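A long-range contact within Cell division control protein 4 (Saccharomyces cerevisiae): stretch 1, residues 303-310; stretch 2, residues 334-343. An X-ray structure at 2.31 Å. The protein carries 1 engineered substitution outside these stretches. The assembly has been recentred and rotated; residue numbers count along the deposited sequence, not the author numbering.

Stretch 1, residues 303-310: LYILSGHT
Stretch 2 (334-343) IRIWDLENGE

How do the two stretches lie against each other? Residues 303-306 are extended, part of a strand that begins earlier in the chain, and residues 334-338 form a second strand that gives way to a turn. The register runs in opposite senses: the CA of Tyr304 lies 5.8 Å from the CA of Gly342, whereas the CA of His309 lies 8.1 Å from the CA of Arg335. No clear hydrogen bond joins the stretches; the contact, which buries 551 Å² summed over both sides, is made by packing of side chains on each other and on backbone. Along the first strand Tyr304 and Leu306 point toward the second stretch and Ile305 points away.

What receives the Tyr304 ring? With chi1 at -56° (m) and chi2 at -72°, the ring lies over the turn, one face covered by Gly342, whose CA sits 3.7 Å from the centroid of the Tyr304 ring in a CH-pi contact 14° off the normal. Gly342 has phi/psi 80/19, and an ideal CB there would fall 2.4 Å from Tyr304 CD1, a clash. Farther out, Tyr304 CE1 approaches Asn341 O at 3.4 Å and Tyr304 OH lies 3.2 Å from Glu340 O. The turn is held by Gly342 N to Asp338 O at 2.7 Å, Asp338 N to Glu343 O at 2.7 Å, Glu340 N to Asp338 OD1 at 2.9 Å and Glu343 N to Asn341 OD1 at 3.0 Å, all hydrogen bonds; Asn341 reaches its bond with chi1 at 56° (p).

How does Leu306 meet Trp337? Leu306 is m,t (-51°, -176°) and Trp337 has chi1 -49° (m), chi2 80°. This lays the indole flat beneath the leucine: Leu306 CB stands 3.5 Å from the centroid of the Trp337 six-membered ring, 2° off the normal, and Leu306 CD1 is 3.6 Å from Trp337 CG. Leu339 (m,t) points sideways, but its end comes nearer, bringing CD2 to 4.4 Å from Leu306 CD1. At the indole edge, Ser307 O lies 3.3 Å from Trp337 CH2.

How does Arg335 pass His309? Its chi1 is -73° (m), with chi2 -175° and chi3 164° both t and chi4 -143°, so the chain passes over one face of the imidazole: Arg335 CD is 3.7 Å from the centroid of the His309 ring. His309 (chi1 -81°, chi2 -70°) points sideways, yet its ring reaches the contact. The guanidinium continues to Gly308, whose CA is 3.5 Å from Arg335 NH1. Gly308 adopts phi/psi 148/-35, which by itself calls for glycine, and an ideal CB would strike Arg335 NH1 at 2.0 Å.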

# COMPACT_ATOMS: atom_id res chain seq x y z
N LEU B 303 -2.69 25.43 -16.19
CA LEU B 303 -4.06 24.95 -16.28
C LEU B 303 -4.94 25.63 -15.23
O LEU B 303 -6.00 26.16 -15.55
CB LEU B 303 -4.12 23.43 -16.09
CG LEU B 303 -3.54 22.57 -17.21
CD1 LEU B 303 -3.65 21.09 -16.87
CD2 LEU B 303 -4.23 22.88 -18.53
N TYR B 304 -4.48 25.61 -13.99
CA TYR B 304 -5.21 26.25 -12.90
C TYR B 304 -4.27 26.97 -11.95
O TYR B 304 -3.11 26.60 -11.80
CB TYR B 304 -6.01 25.22 -12.11
CG TYR B 304 -6.98 24.40 -12.93
CD1 TYR B 304 -8.14 24.97 -13.45
CD2 TYR B 304 -6.75 23.05 -13.16
CE1 TYR B 304 -9.04 24.21 -14.19
CE2 TYR B 304 -7.63 22.29 -13.90
CZ TYR B 304 -8.77 22.88 -14.41
OH TYR B 304 -9.66 22.12 -15.15
N ILE B 305 -4.80 28.00 -11.31
CA ILE B 305 -4.12 28.62 -10.19
C ILE B 305 -4.98 28.39 -8.96
O ILE B 305 -6.15 28.79 -8.92
CB ILE B 305 -3.92 30.12 -10.39
CG1 ILE B 305 -3.13 30.39 -11.67
CG2 ILE B 305 -3.21 30.72 -9.18
CD1 ILE B 305 -2.92 31.86 -11.98
N LEU B 306 -4.41 27.72 -7.96
CA LEU B 306 -5.14 27.38 -6.76
C LEU B 306 -4.90 28.43 -5.68
O LEU B 306 -3.88 28.41 -4.99
CB LEU B 306 -4.74 25.98 -6.28
CG LEU B 306 -4.82 24.89 -7.36
CD1 LEU B 306 -4.49 23.52 -6.79
CD2 LEU B 306 -6.18 24.88 -8.05
N SER B 307 -5.85 29.34 -5.54
CA SER B 307 -5.74 30.45 -4.61
C SER B 307 -6.68 30.26 -3.44
O SER B 307 -7.76 29.68 -3.60
CB SER B 307 -6.07 31.77 -5.31
OG SER B 307 -5.35 31.90 -6.52
N GLY B 308 -6.30 30.75 -2.27
CA GLY B 308 -7.14 30.63 -1.09
C GLY B 308 -6.36 30.51 0.21
O GLY B 308 -6.82 31.00 1.24
N HIS B 309 -5.21 29.84 0.17
CA HIS B 309 -4.35 29.78 1.34
C HIS B 309 -3.93 31.20 1.71
O HIS B 309 -3.78 32.05 0.84
CB HIS B 309 -3.12 28.89 1.09
CG HIS B 309 -3.38 27.42 1.24
ND1 HIS B 309 -3.64 26.83 2.45
CD2 HIS B 309 -3.42 26.43 0.32
CE1 HIS B 309 -3.83 25.53 2.28
NE2 HIS B 309 -3.70 25.26 0.99
N THR B 310 -3.77 31.45 3.01
CA THR B 310 -3.42 32.79 3.47
C THR B 310 -1.94 32.89 3.85
O THR B 310 -1.49 33.91 4.38
CB THR B 310 -4.29 33.21 4.66
OG1 THR B 310 -4.26 32.19 5.66
CG2 THR B 310 -5.73 33.43 4.21
N ILE B 334 -4.92 22.39 5.53
CA ILE B 334 -4.67 21.52 4.39
C ILE B 334 -5.86 21.65 3.45
O ILE B 334 -7.01 21.57 3.88
CB ILE B 334 -4.57 20.06 4.82
CG1 ILE B 334 -3.41 19.87 5.80
CG2 ILE B 334 -4.38 19.17 3.60
CD1 ILE B 334 -3.52 18.61 6.63
N ARG B 335 -5.59 21.86 2.17
CA ARG B 335 -6.67 21.99 1.20
C ARG B 335 -6.68 20.87 0.17
O ARG B 335 -5.64 20.43 -0.29
CB ARG B 335 -6.63 23.35 0.50
CG ARG B 335 -7.07 24.50 1.40
CD ARG B 335 -7.15 25.81 0.64
NE ARG B 335 -7.92 26.79 1.39
CZ ARG B 335 -8.74 27.68 0.83
NH1 ARG B 335 -8.89 27.71 -0.49
NH2 ARG B 335 -9.40 28.55 1.59
N ILE B 336 -7.89 20.42 -0.16
CA ILE B 336 -8.08 19.41 -1.19
C ILE B 336 -8.72 20.08 -2.39
O ILE B 336 -9.75 20.74 -2.26
CB ILE B 336 -9.01 18.29 -0.68
CG1 ILE B 336 -8.52 17.75 0.67
CG2 ILE B 336 -9.11 17.17 -1.72
CD1 ILE B 336 -7.15 17.10 0.62
N TRP B 337 -8.12 19.91 -3.56
CA TRP B 337 -8.60 20.57 -4.76
C TRP B 337 -9.02 19.56 -5.82
O TRP B 337 -8.39 18.51 -5.97
CB TRP B 337 -7.51 21.48 -5.35
CG TRP B 337 -6.84 22.40 -4.37
CD1 TRP B 337 -5.85 22.09 -3.49
CD2 TRP B 337 -7.10 23.80 -4.21
NE1 TRP B 337 -5.48 23.20 -2.77
CE2 TRP B 337 -6.23 24.27 -3.20
CE3 TRP B 337 -7.98 24.70 -4.81
CZ2 TRP B 337 -6.22 25.60 -2.78
CZ3 TRP B 337 -7.97 26.03 -4.39
CH2 TRP B 337 -7.09 26.46 -3.39
N ASP B 338 -10.08 19.87 -6.56
CA ASP B 338 -10.54 19.03 -7.66
C ASP B 338 -9.82 19.46 -8.94
O ASP B 338 -10.07 20.54 -9.46
CB ASP B 338 -12.05 19.18 -7.84
CG ASP B 338 -12.64 18.16 -8.81
OD1 ASP B 338 -11.91 17.65 -9.69
OD2 ASP B 338 -13.85 17.87 -8.69
N LEU B 339 -8.95 18.60 -9.46
CA LEU B 339 -8.17 18.96 -10.64
C LEU B 339 -8.90 18.70 -11.95
O LEU B 339 -8.30 18.73 -13.03
CB LEU B 339 -6.81 18.26 -10.65
CG LEU B 339 -5.81 18.69 -9.56
CD1 LEU B 339 -4.38 18.51 -10.06
CD2 LEU B 339 -6.07 20.12 -9.10
N GLU B 340 -10.20 18.45 -11.87
CA GLU B 340 -11.02 18.33 -13.07
C GLU B 340 -11.60 19.69 -13.43
O GLU B 340 -11.92 19.94 -14.58
CB GLU B 340 -12.14 17.30 -12.87
CG GLU B 340 -12.52 16.56 -14.14
CD GLU B 340 -11.95 15.15 -14.20
OE1 GLU B 340 -11.97 14.46 -13.15
OE2 GLU B 340 -11.47 14.74 -15.28
N ASN B 341 -11.71 20.56 -12.43
CA ASN B 341 -12.27 21.90 -12.65
C ASN B 341 -11.49 23.02 -11.95
O ASN B 341 -11.79 24.20 -12.15
CB ASN B 341 -13.74 21.95 -12.25
CG ASN B 341 -13.97 21.52 -10.81
OD1 ASN B 341 -13.03 21.32 -10.05
ND2 ASN B 341 -15.24 21.38 -10.43
N GLY B 342 -10.51 22.65 -11.13
CA GLY B 342 -9.69 23.62 -10.43
C GLY B 342 -10.37 24.17 -9.19
O GLY B 342 -9.99 25.22 -8.67
N GLU B 343 -11.38 23.45 -8.71
CA GLU B 343 -12.18 23.92 -7.58
C GLU B 343 -11.71 23.37 -6.24
O GLU B 343 -11.21 22.25 -6.15
CB GLU B 343 -13.65 23.52 -7.79
CG GLU B 343 -14.37 24.36 -8.82
CD GLU B 343 -14.73 25.73 -8.29
OE1 GLU B 343 -15.05 25.83 -7.09
OE2 GLU B 343 -14.69 26.71 -9.07